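Local coordinates for putative cytoplasmic protein (PDB 4IQN) that is of unknown function, an uncharacterised and presumably cytoplasmic Salmonella protein belonging to the DUF5066 family, at residues S33-N45 and V115-R127. Residues are numbered along the deposited sequence; the frame is centred on the assembly and turned at random.
Sequences SRLRVRKYRDPQN and VWSNDPRLPALIR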
loop_
_atom_site.group_PDB
_atom_site.type_symbol
_atom_site.label_atom_id
_atom_site.label_comp_id
_atom_site.label_asym_id
_atom_site.label_seq_id
_atom_site.Cartn_x
_atom_site.Cartn_y
_atom_site.Cartn_z
ATOM N N SER A 33 -16.361 8.603 -6.595
ATOM C CA SER A 33 -17.505 7.733 -6.267
ATOM C C SER A 33 -17.578 6.440 -7.045
ATOM O O SER A 33 -18.131 5.466 -6.546
ATOM C CB SER A 33 -18.813 8.469 -6.526
ATOM O OG SER A 33 -19.010 9.400 -5.507
ATOM N N ARG A 34 -17.075 6.443 -8.278
ATOM C CA ARG A 34 -17.095 5.254 -9.140
ATOM C C ARG A 34 -16.011 4.231 -8.764
ATOM O O ARG A 34 -16.063 3.073 -9.206
ATOM C CB ARG A 34 -16.840 5.611 -10.621
ATOM C CG ARG A 34 -17.643 6.743 -11.241
ATOM C CD ARG A 34 -16.992 7.168 -12.567
ATOM N NE ARG A 34 -17.033 6.118 -13.596
ATOM C CZ ARG A 34 -16.003 5.395 -14.071
ATOM N NH1 ARG A 34 -14.757 5.527 -13.615
ATOM N NH2 ARG A 34 -16.236 4.494 -15.023
ATOM N N LEU A 35 -15.016 4.648 -7.996
ATOM C CA LEU A 35 -13.852 3.792 -7.758
ATOM C C LEU A 35 -14.167 2.609 -6.857
ATOM O O LEU A 35 -14.888 2.726 -5.872
ATOM C CB LEU A 35 -12.675 4.584 -7.181
ATOM C CG LEU A 35 -12.123 5.725 -8.061
ATOM C CD1 LEU A 35 -11.051 6.447 -7.270
ATOM C CD2 LEU A 35 -11.554 5.234 -9.384
ATOM N N ARG A 36 -13.615 1.470 -7.236
ATOM C CA ARG A 36 -13.658 0.242 -6.458
ATOM C C ARG A 36 -12.271 -0.384 -6.561
ATOM O O ARG A 36 -11.463 0.026 -7.401
ATOM C CB ARG A 36 -14.711 -0.710 -7.033
ATOM C CG ARG A 36 -16.132 -0.148 -7.005
ATOM C CD ARG A 36 -16.849 -0.336 -5.683
ATOM N NE ARG A 36 -17.054 -1.757 -5.432
ATOM C CZ ARG A 36 -17.558 -2.273 -4.320
ATOM N NH1 ARG A 36 -17.941 -1.491 -3.312
ATOM N NH2 ARG A 36 -17.676 -3.591 -4.223
ATOM N N VAL A 37 -11.979 -1.375 -5.726
ATOM C CA VAL A 37 -10.711 -2.102 -5.848
ATOM C C VAL A 37 -10.998 -3.611 -5.901
ATOM O O VAL A 37 -11.891 -4.113 -5.191
ATOM C CB VAL A 37 -9.705 -1.716 -4.700
ATOM C CG1 VAL A 37 -10.333 -1.903 -3.356
ATOM C CG2 VAL A 37 -8.385 -2.497 -4.831
ATOM N N ARG A 38 -10.258 -4.341 -6.743
ATOM C CA ARG A 38 -10.304 -5.810 -6.669
ATOM C C ARG A 38 -10.061 -6.316 -5.245
ATOM O O ARG A 38 -9.218 -5.766 -4.526
ATOM C CB ARG A 38 -9.321 -6.433 -7.660
ATOM C CG ARG A 38 -9.756 -6.243 -9.106
ATOM C CD ARG A 38 -10.895 -7.164 -9.447
ATOM N NE ARG A 38 -11.186 -7.160 -10.892
ATOM C CZ ARG A 38 -10.529 -7.889 -11.779
ATOM N NH1 ARG A 38 -9.541 -8.692 -11.388
ATOM N NH2 ARG A 38 -10.867 -7.825 -13.068
ATOM N N LYS A 39 -10.823 -7.325 -4.821
ATOM C CA LYS A 39 -10.697 -7.902 -3.481
ATOM C C LYS A 39 -9.495 -8.843 -3.360
ATOM O O LYS A 39 -8.893 -8.942 -2.281
ATOM C CB LYS A 39 -11.985 -8.646 -3.112
ATOM C CG LYS A 39 -12.065 -9.346 -1.762
ATOM C CD LYS A 39 -12.092 -8.399 -0.563
ATOM C CE LYS A 39 -12.182 -9.132 0.787
ATOM N NZ LYS A 39 -13.556 -9.540 1.145
ATOM N N TYR A 40 -9.147 -9.523 -4.446
ATOM C CA TYR A 40 -8.142 -10.589 -4.413
ATOM C C TYR A 40 -6.978 -10.328 -5.340
ATOM O O TYR A 40 -7.074 -9.588 -6.318
ATOM C CB TYR A 40 -8.799 -11.930 -4.765
ATOM C CG TYR A 40 -9.887 -12.333 -3.788
ATOM C CD1 TYR A 40 -9.561 -12.759 -2.539
ATOM C CD2 TYR A 40 -11.259 -12.256 -4.126
ATOM C CE1 TYR A 40 -10.523 -13.108 -1.616
ATOM C CE2 TYR A 40 -12.237 -12.622 -3.203
ATOM C CZ TYR A 40 -11.845 -13.044 -1.947
ATOM O OH TYR A 40 -12.736 -13.401 -0.993
ATOM N N ARG A 41 -5.837 -10.932 -5.002
ATOM C CA ARG A 41 -4.678 -10.842 -5.842
ATOM C C ARG A 41 -4.854 -11.530 -7.210
ATOM O O ARG A 41 -4.319 -11.095 -8.232
ATOM C CB ARG A 41 -3.484 -11.456 -5.125
ATOM C CG ARG A 41 -2.232 -11.052 -5.848
ATOM C CD ARG A 41 -1.123 -10.594 -4.965
ATOM N NE ARG A 41 -1.510 -10.229 -3.629
ATOM C CZ ARG A 41 -0.784 -10.537 -2.562
ATOM N NH1 ARG A 41 0.370 -11.186 -2.703
ATOM N NH2 ARG A 41 -1.217 -10.210 -1.368
ATOM N N ASP A 42 -5.584 -12.630 -7.200
ATOM C CA ASP A 42 -5.866 -13.414 -8.434
ATOM C C ASP A 42 -6.491 -12.535 -9.544
ATOM O O ASP A 42 -7.635 -12.101 -9.428
ATOM C CB ASP A 42 -6.753 -14.596 -8.056
ATOM C CG ASP A 42 -7.308 -15.364 -9.251
ATOM O OD1 ASP A 42 -6.843 -15.154 -10.419
ATOM O OD2 ASP A 42 -8.219 -16.219 -8.971
ATOM N N PRO A 43 -5.737 -12.272 -10.620
ATOM C CA PRO A 43 -6.261 -11.382 -11.666
ATOM C C PRO A 43 -7.575 -11.857 -12.309
ATOM O O PRO A 43 -8.351 -11.028 -12.812
ATOM C CB PRO A 43 -5.116 -11.355 -12.691
ATOM C CG PRO A 43 -3.890 -11.706 -11.881
ATOM C CD PRO A 43 -4.385 -12.762 -10.957
ATOM N N GLN A 44 -7.846 -13.163 -12.280
ATOM C CA GLN A 44 -9.076 -13.691 -12.926
ATOM C C GLN A 44 -10.298 -13.568 -12.009
ATOM O O GLN A 44 -11.417 -13.805 -12.433
ATOM C CB GLN A 44 -8.938 -15.169 -13.373
ATOM C CG GLN A 44 -7.616 -15.555 -14.020
ATOM C CD GLN A 44 -7.314 -14.755 -15.272
ATOM O OE1 GLN A 44 -6.452 -13.872 -15.276
ATOM N NE2 GLN A 44 -8.034 -15.053 -16.344
ATOM N N ASN A 45 -10.081 -13.257 -10.729
ATOM C CA ASN A 45 -11.186 -13.089 -9.799
ATOM C C ASN A 45 -11.711 -11.655 -9.880
ATOM O O ASN A 45 -11.024 -10.771 -9.506
ATOM C CB ASN A 45 -10.740 -13.392 -8.374
ATOM C CG ASN A 45 -11.890 -13.547 -7.431
ATOM O OD1 ASN A 45 -12.896 -12.841 -7.525
ATOM N ND2 ASN A 45 -11.734 -14.444 -6.471
ATOM N N VAL A 115 6.933 -15.463 -9.225
ATOM C CA VAL A 115 8.014 -15.278 -8.253
ATOM C C VAL A 115 7.471 -15.408 -6.826
ATOM O O VAL A 115 8.003 -16.168 -6.009
ATOM C CB VAL A 115 8.726 -13.945 -8.474
ATOM C CG1 VAL A 115 9.769 -13.702 -7.377
ATOM C CG2 VAL A 115 9.452 -13.955 -9.806
ATOM N N TRP A 116 6.432 -14.649 -6.526
ATOM C CA TRP A 116 5.738 -14.692 -5.250
ATOM C C TRP A 116 4.604 -15.676 -5.309
ATOM O O TRP A 116 4.199 -16.091 -6.395
ATOM C CB TRP A 116 5.185 -13.311 -4.928
ATOM C CG TRP A 116 5.023 -13.005 -3.498
ATOM C CD1 TRP A 116 3.870 -12.765 -2.841
ATOM C CD2 TRP A 116 6.086 -12.866 -2.507
ATOM N NE1 TRP A 116 4.128 -12.470 -1.520
ATOM C CE2 TRP A 116 5.477 -12.549 -1.295
ATOM C CE3 TRP A 116 7.474 -12.974 -2.564
ATOM C CZ2 TRP A 116 6.215 -12.321 -0.116
ATOM C CZ3 TRP A 116 8.198 -12.789 -1.414
ATOM C CH2 TRP A 116 7.565 -12.458 -0.201
ATOM N N SER A 117 4.111 -16.075 -4.145
ATOM C CA SER A 117 2.976 -16.983 -4.040
ATOM C C SER A 117 1.799 -16.474 -4.857
ATOM O O SER A 117 1.588 -15.280 -4.974
ATOM C CB SER A 117 2.534 -17.109 -2.592
ATOM O OG SER A 117 1.365 -17.911 -2.484
ATOM N N ASN A 118 1.071 -17.402 -5.451
ATOM C CA ASN A 118 -0.187 -17.071 -6.158
ATOM C C ASN A 118 -1.361 -17.799 -5.524
ATOM O O ASN A 118 -2.354 -18.089 -6.181
ATOM C CB ASN A 118 -0.089 -17.407 -7.651
ATOM C CG ASN A 118 0.271 -18.855 -7.933
ATOM O OD1 ASN A 118 0.418 -19.696 -7.043
ATOM N ND2 ASN A 118 0.383 -19.160 -9.203
ATOM N N ASP A 119 -1.249 -18.114 -4.241
ATOM C CA ASP A 119 -2.323 -18.813 -3.558
ATOM C C ASP A 119 -3.650 -18.060 -3.785
ATOM O O ASP A 119 -3.693 -16.833 -3.698
ATOM C CB ASP A 119 -2.040 -18.942 -2.073
ATOM C CG ASP A 119 -3.049 -19.799 -1.359
ATOM O OD1 ASP A 119 -4.169 -19.353 -1.062
ATOM O OD2 ASP A 119 -2.710 -20.950 -1.075
ATOM N N PRO A 120 -4.734 -18.781 -4.090
ATOM C CA PRO A 120 -6.003 -18.130 -4.448
ATOM C C PRO A 120 -6.678 -17.303 -3.323
ATOM O O PRO A 120 -7.575 -16.500 -3.600
ATOM C CB PRO A 120 -6.886 -19.326 -4.911
ATOM C CG PRO A 120 -6.292 -20.530 -4.229
ATOM C CD PRO A 120 -4.817 -20.240 -4.266
ATOM N N ARG A 121 -6.269 -17.533 -2.072
ATOM C CA ARG A 121 -6.735 -16.753 -0.941
ATOM C C ARG A 121 -6.080 -15.377 -0.802
ATOM O O ARG A 121 -6.579 -14.555 -0.037
ATOM C CB ARG A 121 -6.573 -17.557 0.371
ATOM C CG ARG A 121 -7.350 -18.872 0.325
ATOM C CD ARG A 121 -7.529 -19.514 1.702
ATOM N NE ARG A 121 -8.149 -20.822 1.559
ATOM C CZ ARG A 121 -8.133 -21.803 2.463
ATOM N NH1 ARG A 121 -7.528 -21.652 3.608
ATOM N NH2 ARG A 121 -8.715 -22.957 2.200
ATOM N N LEU A 122 -4.985 -15.118 -1.516
ATOM C CA LEU A 122 -4.191 -13.885 -1.251
ATOM C C LEU A 122 -5.050 -12.642 -1.536
ATOM O O LEU A 122 -5.802 -12.615 -2.515
ATOM C CB LEU A 122 -2.899 -13.853 -2.047
ATOM C CG LEU A 122 -1.780 -14.797 -1.582
ATOM C CD1 LEU A 122 -0.746 -14.922 -2.703
ATOM C CD2 LEU A 122 -1.147 -14.286 -0.272
ATOM N N PRO A 123 -4.987 -11.635 -0.655
ATOM C CA PRO A 123 -5.748 -10.429 -0.865
ATOM C C PRO A 123 -5.095 -9.536 -1.889
ATOM O O PRO A 123 -3.900 -9.640 -2.158
ATOM C CB PRO A 123 -5.702 -9.732 0.499
ATOM C CG PRO A 123 -4.429 -10.199 1.099
ATOM C CD PRO A 123 -4.261 -11.605 0.635
ATOM N N ALA A 124 -5.883 -8.633 -2.449
ATOM C CA ALA A 124 -5.350 -7.603 -3.338
ATOM C C ALA A 124 -4.386 -6.693 -2.628
ATOM O O ALA A 124 -4.449 -6.600 -1.420
ATOM C CB ALA A 124 -6.468 -6.775 -3.939
ATOM N N LEU A 125 -3.534 -6.029 -3.397
ATOM C CA LEU A 125 -2.595 -5.023 -2.894
ATOM C C LEU A 125 -2.746 -3.765 -3.710
ATOM O O LEU A 125 -2.955 -3.821 -4.897
ATOM C CB LEU A 125 -1.129 -5.489 -3.025
ATOM C CG LEU A 125 -0.786 -6.801 -2.339
ATOM C CD1 LEU A 125 0.598 -7.304 -2.729
ATOM C CD2 LEU A 125 -0.888 -6.605 -0.841
ATOM N N ILE A 126 -2.624 -2.624 -3.041
ATOM C CA ILE A 126 -2.464 -1.344 -3.694
ATOM C C ILE A 126 -1.087 -0.849 -3.347
ATOM O O ILE A 126 -0.761 -0.702 -2.145
ATOM C CB ILE A 126 -3.526 -0.312 -3.243
ATOM C CG1 ILE A 126 -4.948 -0.720 -3.674
ATOM C CG2 ILE A 126 -3.213 1.061 -3.804
ATOM C CD1 ILE A 126 -6.012 0.253 -3.171
ATOM N N ARG A 127 -0.287 -0.547 -4.364
ATOM C CA ARG A 127 1.089 -0.081 -4.121
ATOM C C ARG A 127 1.069 1.371 -3.718
ATOM O O ARG A 127 0.387 2.184 -4.333
ATOM C CB ARG A 127 1.938 -0.246 -5.381
ATOM C CG ARG A 127 3.431 0.046 -5.270
ATOM C CD ARG A 127 4.106 -0.842 -4.258
ATOM N NE ARG A 127 5.513 -1.003 -4.592
ATOM C CZ ARG A 127 6.509 -0.249 -4.127
ATOM N NH1 ARG A 127 6.303 0.739 -3.246
ATOM N NH2 ARG A 127 7.732 -0.526 -4.526
HETATM O O HOH W 1 1.349 -12.530 -5.072
HETATM O O HOH W 2 -6.138 -14.238 -4.744
HETATM O O HOH W 3 -9.122 -16.354 -6.231
#
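Y40 and P123 form a single antiparallel beta bridge, their CA atoms 4.3 Å apart as a non-hydrogen-bonded pair framed by two backbone bonds, A124 N to K39 O and R41 N to L122 O. The second of these is almost straight, at 175°. The bridge sits just beyond strand 36-38 and near strand 124-128, so it ties the small mixed sheet to an outermost strand of the four-stranded antiparallel sheet. R41 makes the largest single contribution. Its CG lies anti to the backbone N (chi1 -166°), and the chain then bends at chi2 and chi3, turning the NE/NH2 edge of the guanidinium to the P123 carbonyl oxygen. There it grips side-on: NE and NH2 both donate to P123 O, the NH2 bond being 2.9 Å long. The flat group is sandwiched between leucines, with L125 CD1 3.5 Å above the centre of one face and L122 CB 3.9 Å from the plane on the opposite one. W116 comes to the guanidinium edge through CD1, the two planes only 25° apart. NH2 also makes a salt bridge with E210, whose carboxylate takes the W116 NE1 hydrogen bond as well, so one acid probably steadies both groups and offsets the buried arginine charge. NH1 donates to a water that in turn donates to S117 O. Further out, another water joins D42 OD2 and N45 ND2 to P120 O, spanning the type I beta turns D42-N45 and D119-L122. On the strand side, V37 CG2 packs against the end of I126, 4.0 Å from its CD1. Packing is close where A124 meets the R38 carbonyl: A124 CB presses to 3.0 Å from R38 O, a buried oxygen with no hydrogen-bond partner in the model.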